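Local coordinates for uncharacterized protein DUF849 (Burkholderia xenovorans LB400, PDB 3E02) that probably cleaves 3-keto-5-aminohexanoate, as a zinc-binding member of the beta-keto acid cleavage enzyme family with a TIM-barrel fold, at residues E108-N113 and T160-S165; G177-L182 and F195-V200; E212-M217 and M241-M246; Y229-L234 and T245-L250. All coordinates share one frame; numbering follows the deposited sequence.

Interaction 1. Residues E108-N113 and T160-S165; sequences EVASMN and TELGAS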
loop_
_atom_site.group_PDB
_atom_site.type_symbol
_atom_site.label_atom_id
_atom_site.label_comp_id
_atom_site.label_asym_id
_atom_site.label_seq_id
_atom_site.Cartn_x
_atom_site.Cartn_y
_atom_site.Cartn_z
ATOM N N GLU A 108 -12.744 20.557 27.306
ATOM C CA GLU A 108 -12.936 19.119 27.147
ATOM C C GLU A 108 -11.928 18.535 26.159
ATOM O O GLU A 108 -11.497 17.379 26.317
ATOM C CB GLU A 108 -14.329 18.801 26.619
ATOM C CG GLU A 108 -15.447 19.122 27.565
ATOM C CD GLU A 108 -16.744 18.617 27.020
ATOM O OE1 GLU A 108 -17.076 17.447 27.294
ATOM O OE2 GLU A 108 -17.408 19.393 26.317
ATOM N N VAL A 109 -11.589 19.326 25.134
ATOM C CA VAL A 109 -10.653 18.921 24.099
ATOM C C VAL A 109 -9.669 20.045 23.741
ATOM O O VAL A 109 -10.018 21.223 23.773
ATOM C CB VAL A 109 -11.399 18.438 22.812
ATOM C CG1 VAL A 109 -10.408 18.017 21.717
ATOM C CG2 VAL A 109 -12.369 17.285 23.143
ATOM N N ALA A 110 -8.420 19.659 23.490
ATOM C CA ALA A 110 -7.393 20.570 22.978
ATOM C C ALA A 110 -6.653 19.875 21.856
ATOM O O ALA A 110 -6.489 18.650 21.894
ATOM C CB ALA A 110 -6.416 20.991 24.085
ATOM N N SER A 111 -6.198 20.638 20.864
ATOM C CA SER A 111 -5.395 20.062 19.783
ATOM C C SER A 111 -3.998 19.786 20.346
ATOM O O SER A 111 -3.577 20.435 21.307
ATOM C CB SER A 111 -5.347 20.963 18.538
ATOM O OG SER A 111 -4.711 22.185 18.800
HETATM N N MSE A 112 -3.313 18.795 19.780
HETATM C CA MSE A 112 -1.968 18.411 20.220
HETATM C C MSE A 112 -1.181 18.007 18.984
HETATM O O MSE A 112 -1.396 16.940 18.435
HETATM C CB MSE A 112 -2.072 17.265 21.243
HETATM C CG MSE A 112 -0.777 16.694 21.819
HETATM SE SE MSE A 112 0.291 17.976 22.782
HETATM C CE MSE A 112 -1.055 18.699 24.085
ATOM N N ASN A 113 -0.278 18.879 18.549
ATOM C CA ASN A 113 0.528 18.645 17.351
ATOM C C ASN A 113 1.616 17.623 17.684
ATOM O O ASN A 113 2.373 17.825 18.637
ATOM C CB ASN A 113 1.060 19.970 16.847
ATOM C CG ASN A 113 -0.071 20.899 16.421
ATOM O OD1 ASN A 113 -0.783 20.601 15.477
ATOM N ND2 ASN A 113 -0.277 21.996 17.166
ATOM N N THR A 160 1.108 16.516 29.978
ATOM C CA THR A 160 1.085 16.512 31.451
ATOM C C THR A 160 0.220 17.641 32.022
ATOM O O THR A 160 -0.686 17.379 32.815
ATOM C CB THR A 160 2.521 16.599 32.040
ATOM O OG1 THR A 160 3.318 15.544 31.495
ATOM C CG2 THR A 160 2.508 16.469 33.561
ATOM N N GLU A 161 0.486 18.876 31.594
ATOM C CA GLU A 161 -0.222 20.054 32.103
ATOM C C GLU A 161 -1.705 20.057 31.762
ATOM O O GLU A 161 -2.538 20.285 32.642
ATOM C CB GLU A 161 0.410 21.348 31.591
ATOM C CG GLU A 161 1.819 21.566 32.100
ATOM C CD GLU A 161 2.445 22.868 31.632
ATOM O OE1 GLU A 161 1.781 23.663 30.939
ATOM O OE2 GLU A 161 3.619 23.095 31.982
ATOM N N LEU A 162 -2.030 19.801 30.493
ATOM C CA LEU A 162 -3.427 19.780 30.050
ATOM C C LEU A 162 -4.137 18.485 30.437
ATOM O O LEU A 162 -5.331 18.513 30.711
ATOM C CB LEU A 162 -3.539 20.086 28.555
ATOM C CG LEU A 162 -2.940 21.432 28.125
ATOM C CD1 LEU A 162 -3.119 21.607 26.608
ATOM C CD2 LEU A 162 -3.547 22.619 28.873
ATOM N N GLY A 163 -3.417 17.362 30.487
ATOM C CA GLY A 163 -3.997 16.087 30.936
ATOM C C GLY A 163 -4.512 16.148 32.373
ATOM O O GLY A 163 -5.545 15.553 32.680
ATOM N N ALA A 164 -3.794 16.891 33.226
ATOM C CA ALA A 164 -4.130 17.100 34.643
ATOM C C ALA A 164 -5.532 17.682 34.877
ATOM O O ALA A 164 -6.161 17.361 35.880
ATOM C CB ALA A 164 -3.076 18.006 35.316
ATOM N N SER A 165 -6.003 18.536 33.968
ATOM C CA SER A 165 -7.359 19.109 34.050
ATOM C C SER A 165 -8.444 18.229 33.368
ATOM O O SER A 165 -9.586 18.677 33.236
ATOM C CB SER A 165 -7.365 20.522 33.447
ATOM O OG SER A 165 -6.994 20.506 32.081
#

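Interaction 2. Residues G177-L182 and F195-V200; sequences GHLYNL and FFLQCV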
loop_
_atom_site.group_PDB
_atom_site.type_symbol
_atom_site.label_atom_id
_atom_site.label_comp_id
_atom_site.label_asym_id
_atom_site.label_seq_id
_atom_site.Cartn_x
_atom_site.Cartn_y
_atom_site.Cartn_z
ATOM N N GLY A 177 5.690 9.790 10.580
ATOM C CA GLY A 177 6.524 9.838 11.790
ATOM C C GLY A 177 5.761 10.294 13.030
ATOM O O GLY A 177 6.076 9.877 14.143
ATOM N N HIS A 178 4.739 11.130 12.834
ATOM C CA HIS A 178 3.894 11.607 13.941
ATOM C C HIS A 178 3.129 10.469 14.617
ATOM O O HIS A 178 2.870 10.543 15.816
ATOM C CB HIS A 178 2.947 12.697 13.465
ATOM C CG HIS A 178 3.639 13.961 13.054
ATOM N ND1 HIS A 178 3.020 15.186 13.105
ATOM C CD2 HIS A 178 4.921 14.206 12.685
ATOM C CE1 HIS A 178 3.859 16.121 12.692
ATOM N NE2 HIS A 178 5.024 15.553 12.440
ATOM N N LEU A 179 2.784 9.431 13.851
ATOM C CA LEU A 179 2.122 8.234 14.391
ATOM C C LEU A 179 3.070 7.507 15.349
ATOM O O LEU A 179 2.674 7.117 16.451
ATOM C CB LEU A 179 1.668 7.294 13.266
ATOM C CG LEU A 179 0.678 7.872 12.245
ATOM C CD1 LEU A 179 0.469 6.898 11.085
ATOM C CD2 LEU A 179 -0.627 8.211 12.943
ATOM N N TYR A 180 4.322 7.354 14.920
ATOM C CA TYR A 180 5.356 6.742 15.736
ATOM C C TYR A 180 5.677 7.586 16.972
ATOM O O TYR A 180 5.935 7.030 18.047
ATOM C CB TYR A 180 6.611 6.455 14.909
ATOM C CG TYR A 180 6.366 5.363 13.902
ATOM C CD1 TYR A 180 6.520 4.025 14.245
ATOM C CD2 TYR A 180 5.953 5.665 12.595
ATOM C CE1 TYR A 180 6.275 2.997 13.296
ATOM C CE2 TYR A 180 5.696 4.660 11.659
ATOM C CZ TYR A 180 5.877 3.335 12.006
ATOM O OH TYR A 180 5.634 2.370 11.066
ATOM N N ASN A 181 5.664 8.911 16.813
ATOM C CA ASN A 181 5.846 9.848 17.960
ATOM C C ASN A 181 4.736 9.619 18.989
ATOM O O ASN A 181 5.019 9.529 20.179
ATOM C CB ASN A 181 5.836 11.320 17.510
ATOM C CG ASN A 181 7.016 11.683 16.617
ATOM O OD1 ASN A 181 7.930 10.876 16.405
ATOM N ND2 ASN A 181 6.998 12.917 16.096
ATOM N N LEU A 182 3.486 9.506 18.531
ATOM C CA LEU A 182 2.357 9.217 19.437
ATOM C C LEU A 182 2.510 7.861 20.124
ATOM O O LEU A 182 2.271 7.750 21.343
ATOM C CB LEU A 182 1.011 9.281 18.702
ATOM C CG LEU A 182 -0.237 9.078 19.574
ATOM C CD1 LEU A 182 -0.316 10.089 20.740
ATOM C CD2 LEU A 182 -1.426 9.193 18.683
ATOM N N PHE A 195 -7.757 7.189 21.339
ATOM C CA PHE A 195 -6.906 8.222 20.764
ATOM C C PHE A 195 -7.627 8.782 19.565
ATOM O O PHE A 195 -7.947 8.038 18.650
ATOM C CB PHE A 195 -5.547 7.665 20.344
ATOM C CG PHE A 195 -4.907 6.829 21.410
ATOM C CD1 PHE A 195 -4.557 7.409 22.628
ATOM C CD2 PHE A 195 -4.711 5.459 21.225
ATOM C CE1 PHE A 195 -3.984 6.643 23.650
ATOM C CE2 PHE A 195 -4.140 4.672 22.249
ATOM C CZ PHE A 195 -3.779 5.267 23.458
ATOM N N PHE A 196 -7.891 10.080 19.572
ATOM C CA PHE A 196 -8.550 10.739 18.451
ATOM C C PHE A 196 -7.418 11.265 17.562
ATOM O O PHE A 196 -6.820 12.302 17.882
ATOM C CB PHE A 196 -9.490 11.833 18.957
ATOM C CG PHE A 196 -10.392 12.386 17.895
ATOM C CD1 PHE A 196 -11.397 11.598 17.348
ATOM C CD2 PHE A 196 -10.248 13.688 17.437
ATOM C CE1 PHE A 196 -12.240 12.101 16.354
ATOM C CE2 PHE A 196 -11.096 14.197 16.444
ATOM C CZ PHE A 196 -12.088 13.395 15.911
ATOM N N LEU A 197 -7.114 10.505 16.498
ATOM C CA LEU A 197 -6.037 10.805 15.545
ATOM C C LEU A 197 -6.551 11.615 14.375
ATOM O O LEU A 197 -7.383 11.111 13.607
ATOM C CB LEU A 197 -5.425 9.518 14.954
ATOM C CG LEU A 197 -4.799 8.441 15.808
ATOM C CD1 LEU A 197 -4.137 7.405 14.905
ATOM C CD2 LEU A 197 -3.788 9.051 16.723
ATOM N N GLN A 198 -6.047 12.840 14.222
ATOM C CA GLN A 198 -6.418 13.733 13.129
ATOM C C GLN A 198 -5.248 13.777 12.123
ATOM O O GLN A 198 -4.218 14.419 12.400
ATOM C CB GLN A 198 -6.718 15.131 13.686
ATOM C CG GLN A 198 -7.302 16.150 12.679
ATOM C CD GLN A 198 -8.742 15.875 12.347
ATOM O OE1 GLN A 198 -9.077 15.549 11.228
ATOM N NE2 GLN A 198 -9.598 15.963 13.341
ATOM N N CYS A 199 -5.403 13.111 10.975
ATOM C CA CYS A 199 -4.376 13.113 9.928
ATOM C C CYS A 199 -4.569 14.367 9.071
ATOM O O CYS A 199 -5.685 14.650 8.633
ATOM C CB CYS A 199 -4.442 11.849 9.102
ATOM S SG CYS A 199 -4.128 10.386 10.135
ATOM N N VAL A 200 -3.475 15.085 8.817
ATOM C CA VAL A 200 -3.489 16.392 8.149
ATOM C C VAL A 200 -2.736 16.329 6.835
ATOM O O VAL A 200 -1.524 16.075 6.826
ATOM C CB VAL A 200 -2.847 17.461 9.060
ATOM C CG1 VAL A 200 -2.915 18.824 8.413
ATOM C CG2 VAL A 200 -3.523 17.472 10.445
#

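Interaction 3. Residues E212-M217 and M241-M246; sequences ENLLHM and MPFVTM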
loop_
_atom_site.group_PDB
_atom_site.type_symbol
_atom_site.label_atom_id
_atom_site.label_comp_id
_atom_site.label_asym_id
_atom_site.label_seq_id
_atom_site.Cartn_x
_atom_site.Cartn_y
_atom_site.Cartn_z
ATOM N N GLU A 212 -3.238 7.691 -1.452
ATOM C CA GLU A 212 -2.406 6.614 -0.927
ATOM C C GLU A 212 -1.859 6.939 0.477
ATOM O O GLU A 212 -1.676 6.034 1.295
ATOM C CB GLU A 212 -1.203 6.300 -1.822
ATOM C CG GLU A 212 -1.515 5.758 -3.198
ATOM C CD GLU A 212 -1.728 6.829 -4.260
ATOM O OE1 GLU A 212 -1.988 8.028 -3.936
ATOM O OE2 GLU A 212 -1.642 6.437 -5.440
ATOM N N ASN A 213 -1.576 8.221 0.731
ATOM C CA ASN A 213 -1.069 8.653 2.043
ATOM C C ASN A 213 -2.075 8.445 3.175
ATOM O O ASN A 213 -1.668 8.105 4.278
ATOM C CB ASN A 213 -0.572 10.116 1.994
ATOM C CG ASN A 213 0.664 10.280 1.118
ATOM O OD1 ASN A 213 1.508 9.383 1.047
ATOM N ND2 ASN A 213 0.791 11.439 0.463
ATOM N N LEU A 214 -3.371 8.634 2.900
ATOM C CA LEU A 214 -4.405 8.408 3.907
ATOM C C LEU A 214 -4.530 6.928 4.251
ATOM O O LEU A 214 -4.542 6.564 5.428
ATOM C CB LEU A 214 -5.760 8.969 3.467
ATOM C CG LEU A 214 -6.975 8.703 4.364
ATOM C CD1 LEU A 214 -6.731 9.097 5.808
ATOM C CD2 LEU A 214 -8.165 9.446 3.741
ATOM N N LEU A 215 -4.644 6.083 3.226
ATOM C CA LEU A 215 -4.752 4.640 3.465
ATOM C C LEU A 215 -3.497 4.107 4.143
ATOM O O LEU A 215 -3.608 3.250 4.985
ATOM C CB LEU A 215 -5.087 3.833 2.205
ATOM C CG LEU A 215 -6.563 3.867 1.778
ATOM C CD1 LEU A 215 -6.904 5.183 1.080
ATOM C CD2 LEU A 215 -6.889 2.674 0.874
ATOM N N HIS A 216 -2.327 4.642 3.787
ATOM C CA HIS A 216 -1.075 4.227 4.408
ATOM C C HIS A 216 -1.046 4.575 5.895
ATOM O O HIS A 216 -0.689 3.733 6.706
ATOM C CB HIS A 216 0.155 4.799 3.699
ATOM C CG HIS A 216 1.447 4.363 4.321
ATOM N ND1 HIS A 216 1.924 3.072 4.221
ATOM C CD2 HIS A 216 2.344 5.038 5.077
ATOM C CE1 HIS A 216 3.064 2.977 4.883
ATOM N NE2 HIS A 216 3.343 4.160 5.407
HETATM N N MSE A 217 -1.414 5.814 6.231
HETATM C CA MSE A 217 -1.468 6.241 7.630
HETATM C C MSE A 217 -2.463 5.405 8.445
HETATM O O MSE A 217 -2.171 5.066 9.597
HETATM C CB MSE A 217 -1.749 7.739 7.735
HETATM C CG MSE A 217 -0.545 8.588 7.334
HETATM SE SE MSE A 217 -0.871 10.468 7.556
HETATM C CE MSE A 217 -0.532 10.558 9.462
HETATM N N MSE A 241 -12.793 18.350 0.554
HETATM C CA MSE A 241 -13.952 17.462 0.348
HETATM C C MSE A 241 -13.632 16.025 -0.069
HETATM O O MSE A 241 -14.191 15.092 0.523
HETATM C CB MSE A 241 -15.019 18.121 -0.532
HETATM C CG MSE A 241 -15.672 19.305 0.175
HETATM SE SE MSE A 241 -16.665 18.817 1.799
HETATM C CE MSE A 241 -16.894 20.590 2.526
ATOM N N PRO A 242 -12.752 15.830 -1.069
ATOM C CA PRO A 242 -12.355 14.448 -1.413
ATOM C C PRO A 242 -11.724 13.693 -0.252
ATOM O O PRO A 242 -12.051 12.528 -0.041
ATOM C CB PRO A 242 -11.321 14.639 -2.533
ATOM C CG PRO A 242 -11.545 15.976 -3.045
ATOM C CD PRO A 242 -12.169 16.806 -2.006
ATOM N N PHE A 243 -10.847 14.357 0.503
ATOM C CA PHE A 243 -10.190 13.687 1.650
ATOM C C PHE A 243 -11.129 13.323 2.791
ATOM O O PHE A 243 -11.048 12.210 3.285
ATOM C CB PHE A 243 -8.964 14.451 2.159
ATOM C CG PHE A 243 -7.714 14.013 1.486
ATOM C CD1 PHE A 243 -7.491 14.311 0.143
ATOM C CD2 PHE A 243 -6.812 13.195 2.153
ATOM C CE1 PHE A 243 -6.342 13.850 -0.508
ATOM C CE2 PHE A 243 -5.670 12.733 1.514
ATOM C CZ PHE A 243 -5.442 13.044 0.194
ATOM N N VAL A 244 -12.009 14.238 3.188
ATOM C CA VAL A 244 -12.971 13.936 4.258
ATOM C C VAL A 244 -14.010 12.905 3.791
ATOM O O VAL A 244 -14.470 12.130 4.611
ATOM C CB VAL A 244 -13.617 15.174 4.892
ATOM C CG1 VAL A 244 -12.521 16.046 5.554
ATOM C CG2 VAL A 244 -14.452 15.989 3.891
ATOM N N THR A 245 -14.369 12.899 2.497
ATOM C CA THR A 245 -15.269 11.861 1.939
ATOM C C THR A 245 -14.566 10.492 2.023
ATOM O O THR A 245 -15.174 9.490 2.435
ATOM C CB THR A 245 -15.721 12.186 0.523
ATOM O OG1 THR A 245 -16.378 13.461 0.538
ATOM C CG2 THR A 245 -16.687 11.107 -0.030
HETATM N N MSE A 246 -13.287 10.457 1.645
HETATM C CA MSE A 246 -12.451 9.242 1.748
HETATM C C MSE A 246 -12.449 8.751 3.215
HETATM O O MSE A 246 -12.644 7.559 3.482
HETATM C CB MSE A 246 -11.033 9.564 1.213
HETATM C CG MSE A 246 -10.097 8.426 0.828
HETATM SE SE MSE A 246 -9.021 9.098 -0.757
HETATM C CE MSE A 246 -8.370 10.652 -0.063
#

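Interaction 4. Residues Y229-L234 and T245-L250; sequences YYLSVL and TMSAIL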
loop_
_atom_site.group_PDB
_atom_site.type_symbol
_atom_site.label_atom_id
_atom_site.label_comp_id
_atom_site.label_asym_id
_atom_site.label_seq_id
_atom_site.Cartn_x
_atom_site.Cartn_y
_atom_site.Cartn_z
ATOM N N TYR A 229 -8.084 3.591 18.614
ATOM C CA TYR A 229 -8.121 4.937 18.027
ATOM C C TYR A 229 -9.297 5.216 17.090
ATOM O O TYR A 229 -9.866 4.304 16.500
ATOM C CB TYR A 229 -6.795 5.244 17.296
ATOM C CG TYR A 229 -6.690 4.729 15.882
ATOM C CD1 TYR A 229 -6.308 3.411 15.617
ATOM C CD2 TYR A 229 -6.966 5.566 14.790
ATOM C CE1 TYR A 229 -6.218 2.931 14.317
ATOM C CE2 TYR A 229 -6.875 5.100 13.485
ATOM C CZ TYR A 229 -6.497 3.785 13.247
ATOM O OH TYR A 229 -6.416 3.336 11.960
ATOM N N TYR A 230 -9.618 6.507 16.961
ATOM C CA TYR A 230 -10.570 7.003 15.967
ATOM C C TYR A 230 -9.759 7.782 14.957
ATOM O O TYR A 230 -8.865 8.545 15.345
ATOM C CB TYR A 230 -11.586 7.958 16.555
ATOM C CG TYR A 230 -12.627 7.288 17.361
ATOM C CD1 TYR A 230 -13.650 6.561 16.739
ATOM C CD2 TYR A 230 -12.631 7.394 18.752
ATOM C CE1 TYR A 230 -14.632 5.943 17.488
ATOM C CE2 TYR A 230 -13.603 6.783 19.496
ATOM C CZ TYR A 230 -14.599 6.067 18.873
ATOM O OH TYR A 230 -15.544 5.464 19.651
ATOM N N LEU A 231 -10.075 7.587 13.679
ATOM C CA LEU A 231 -9.445 8.309 12.576
ATOM C C LEU A 231 -10.275 9.557 12.302
ATOM O O LEU A 231 -11.509 9.489 12.297
ATOM C CB LEU A 231 -9.433 7.452 11.301
ATOM C CG LEU A 231 -8.895 8.057 9.997
ATOM C CD1 LEU A 231 -7.410 8.403 10.145
ATOM C CD2 LEU A 231 -9.160 7.142 8.804
ATOM N N SER A 232 -9.594 10.695 12.134
ATOM C CA SER A 232 -10.207 11.915 11.622
ATOM C C SER A 232 -9.254 12.445 10.544
ATOM O O SER A 232 -8.038 12.138 10.542
ATOM C CB SER A 232 -10.502 12.934 12.718
ATOM O OG SER A 232 -11.272 14.017 12.195
ATOM N N VAL A 233 -9.802 13.215 9.612
ATOM C CA VAL A 233 -9.037 13.733 8.490
ATOM C C VAL A 233 -9.399 15.193 8.181
ATOM O O VAL A 233 -10.566 15.585 8.278
ATOM C CB VAL A 233 -9.277 12.870 7.202
ATOM C CG1 VAL A 233 -8.707 13.520 5.956
ATOM C CG2 VAL A 233 -8.718 11.428 7.364
ATOM N N LEU A 234 -8.371 15.978 7.870
ATOM C CA LEU A 234 -8.531 17.320 7.299
ATOM C C LEU A 234 -7.578 17.385 6.111
ATOM O O LEU A 234 -6.520 16.721 6.110
ATOM C CB LEU A 234 -8.218 18.430 8.305
ATOM C CG LEU A 234 -6.776 18.903 8.537
ATOM C CD1 LEU A 234 -6.311 19.901 7.447
ATOM C CD2 LEU A 234 -6.618 19.529 9.899
ATOM N N THR A 245 -14.369 12.899 2.497
ATOM C CA THR A 245 -15.269 11.861 1.939
ATOM C C THR A 245 -14.566 10.492 2.023
ATOM O O THR A 245 -15.174 9.490 2.435
ATOM C CB THR A 245 -15.721 12.186 0.523
ATOM O OG1 THR A 245 -16.378 13.461 0.538
ATOM C CG2 THR A 245 -16.687 11.107 -0.030
HETATM N N MSE A 246 -13.287 10.457 1.645
HETATM C CA MSE A 246 -12.451 9.242 1.748
HETATM C C MSE A 246 -12.449 8.751 3.215
HETATM O O MSE A 246 -12.644 7.559 3.482
HETATM C CB MSE A 246 -11.033 9.564 1.213
HETATM C CG MSE A 246 -10.097 8.426 0.828
HETATM SE SE MSE A 246 -9.021 9.098 -0.757
HETATM C CE MSE A 246 -8.370 10.652 -0.063
ATOM N N SER A 247 -12.250 9.674 4.163
ATOM C CA SER A 247 -12.268 9.312 5.597
ATOM C C SER A 247 -13.595 8.627 5.977
ATOM O O SER A 247 -13.592 7.544 6.584
ATOM C CB SER A 247 -12.050 10.525 6.488
ATOM O OG SER A 247 -11.897 10.135 7.835
ATOM N N ALA A 248 -14.714 9.252 5.594
ATOM C CA ALA A 248 -16.067 8.692 5.854
ATOM C C ALA A 248 -16.178 7.253 5.334
ATOM O O ALA A 248 -16.614 6.368 6.061
ATOM C CB ALA A 248 -17.159 9.572 5.223
ATOM N N ILE A 249 -15.746 7.049 4.092
ATOM C CA ILE A 249 -15.730 5.727 3.419
ATOM C C ILE A 249 -14.859 4.709 4.170
ATOM O O ILE A 249 -15.223 3.530 4.300
ATOM C CB ILE A 249 -15.284 5.877 1.948
ATOM C CG1 ILE A 249 -16.378 6.618 1.156
ATOM C CG2 ILE A 249 -14.970 4.508 1.296
ATOM C CD1 ILE A 249 -15.942 7.023 -0.240
ATOM N N LEU A 250 -13.726 5.173 4.690
ATOM C CA LEU A 250 -12.830 4.323 5.487
ATOM C C LEU A 250 -13.291 4.057 6.938
ATOM O O LEU A 250 -12.591 3.360 7.670
ATOM C CB LEU A 250 -11.415 4.926 5.498
ATOM C CG LEU A 250 -10.686 5.044 4.156
ATOM C CD1 LEU A 250 -9.354 5.758 4.398
ATOM C CD2 LEU A 250 -10.482 3.673 3.490
#

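Interaction 1. Residues E108-N113 and T160-S165
Leu-162 sets one branch, its CD1 methyl, against the strand at Ala-110. The gap from Leu-162 CD1 to Ala-110 CB is 4.2 Å. The same methyl also meets the end of Met-112, a selenomethionine, with Met-112 CE lying 4.4 Å from Leu-162 CD1. A single leucine methyl thus carries the contact and serves two alternate residues of strand 109-113. Both turn their CB atoms toward the helix, while Ser-111 between them points its CB away. Met-112 begins extended, with CG anti to the backbone N (chi1 179°). It then folds at chi2 (61°) and again at chi3, which carries CE back toward Leu-162. The packing is purely apolar, light and buried, and buries 86 Å², both sides together. The carbonyl end of Leu-162 has a separate role: its O accepts a hydrogen bond from Thr-167 OG1, just ahead of strand 168-173. Ala-110 is not far from the metal site, its side chain being about 11 Å from the bound zinc ion. In the TIM barrel this is one outer helix, 152-163, laid on the wall. Strand 109-113 runs between the parallel strands 82-85 and 168-173, and helix 95-105 flanks Leu-162 through Ala-102 and Arg-103.

Interaction 2. Residues G177-L182 and F195-V200
Helix segment 177-182 lies against the outside of strand 195-200, with the CA atoms of Leu-179 and Leu-197 8.6 Å apart. The two belong to the beta-alpha-beta unit of strand 168-173, helix 176-187 and strand 195-201, a repeating element of the TIM barrel. Three leucines make the contact. Leu-197 points its CB at the helix and splits its two methyls between Leu-179 and Leu-182. Its CD1 sits 4.1 Å from Leu-179 CD2, and these two side chains cross at about a right angle. Its CD2 faces Leu-182 CD2, but that separation is too short to be real, so the detail there is doubtful. Leu-197 was also modelled in two conformers. Leu-182 points its CB toward the strand, with CG anti to the backbone N (chi1 -176°), but its exact fit there is uncertain. The result is a buried, wholly apolar seam. Helix 211-225 extends it, with Ile-220 on Leu-179 and Ala-221 on Leu-197. The helix face beyond Leu-179 serves the assembly: Tyr-180 OH is hydrogen-bonded to Asp-210 OD2 and Asn-213 ND2 of a neighbouring subunit.

Interaction 3. Residues E212-M217 and M241-M246
Leu-214 lays its CD2 methyl on Met-246, while its CB lies near the Phe-243 ring. With CG anti to the backbone N (chi1 175°), the leucine extends CD2 to Met-246, and the two side chains lie alongside each other, pointing opposite ways. Leu-214 CD2 rests 3.6 Å from Met-246 CG and 4.0 Å from Met-246 CE. Met-246, a selenomethionine, bends at chi2 and chi3, with chi2 (145°) off the usual values. This bend brings CE over the centre of the Phe-243 ring, 3.5 Å above its plane, a CH-pi type contact within the helix. The contacts of its outer atoms, with Leu-214 and with the ring, are those of one of two modelled conformers. Phe-243 also has an unusual first torsion (chi1 -91°). It turns the ring toward the partner helix, where Phe-243 CE2 lies 4.2 Å from Leu-214 CB at an oblique approach. The ring meets that of Phe-201, and Val-233 packs on the Phe-243 side chain. The far side of helix 211-225 meets another subunit, where His-216 stacks on His-216 of that chain. The arrangement is the side-by-side packing of neighbouring outer helices round a TIM barrel.

Interaction 4. Residues Y229-L234 and T245-L250
Leu-231 is the first residue of strand 229-234 to meet the helix, and it does so at Ser-247. The strand and helix 245-249 run nearly antiparallel, at 165°, with their axes 8.1 Å apart. Leu-231 turns its CB toward the helix, and its CD2 branch ends 4.2 Å from Ser-247 OG. Its backbone O is hydrogen-bonded to Asn-253 ND2 of the next strand. Ser-232 comes next and points its CB away from the helix. Its OG has a weak hydrogen bond to Gln-198 NE2, and its side chain lies about 10 Å from that of the zinc ligand His-50. Val-233 faces the helix again and makes the closest approach. Val-233 CG2, anti to the carbonyl carbon, is 3.6 Å from Ser-247 CB and 3.5 Å from Ser-247 OG. Here the two backbones come close, with the CA atoms of Val-233 and Ser-247 only 6.2 Å apart. The small serine fits this narrow gap. With OG anti to the backbone N (chi1 -172°), its hydroxyl lies against apolar groups of the strand. It is not left without a partner, because Ser-247 OG is hydrogen-bonded to Asn-253 O. The contact belongs to the beta-alpha-beta unit of strand 229-235, helix 240-249 and strand 253-256. In the barrel wall the first strand runs between the parallel strands 195-201 and 253-256. Helix 211-225 flanks the same outer side, where Leu-214 packs on Val-233.

All four contacts are buried. Interactions 1, 2 and 4 each lay a helix on a barrel strand, whereas interaction 3 joins two outer helices. Interactions 3 and 4 share Thr-245 and Met-246 of helix 240-249, and their centres are 7 Å apart. Interactions 2 and 4 rest on neighbouring strands, joined by probable backbone hydrogen bonds such as Leu-197 O to Ser-232 N. Interaction 2 also touches interaction 3, through Cys-199 and Met-217. Interaction 1 touches none of the others, though its strand belongs to the same sheet. Aliphatic groups dominate interactions 1 and 2, interaction 3 adds an aromatic ring, and interaction 4 a serine hydroxyl. Other subunits reach all but interaction 1.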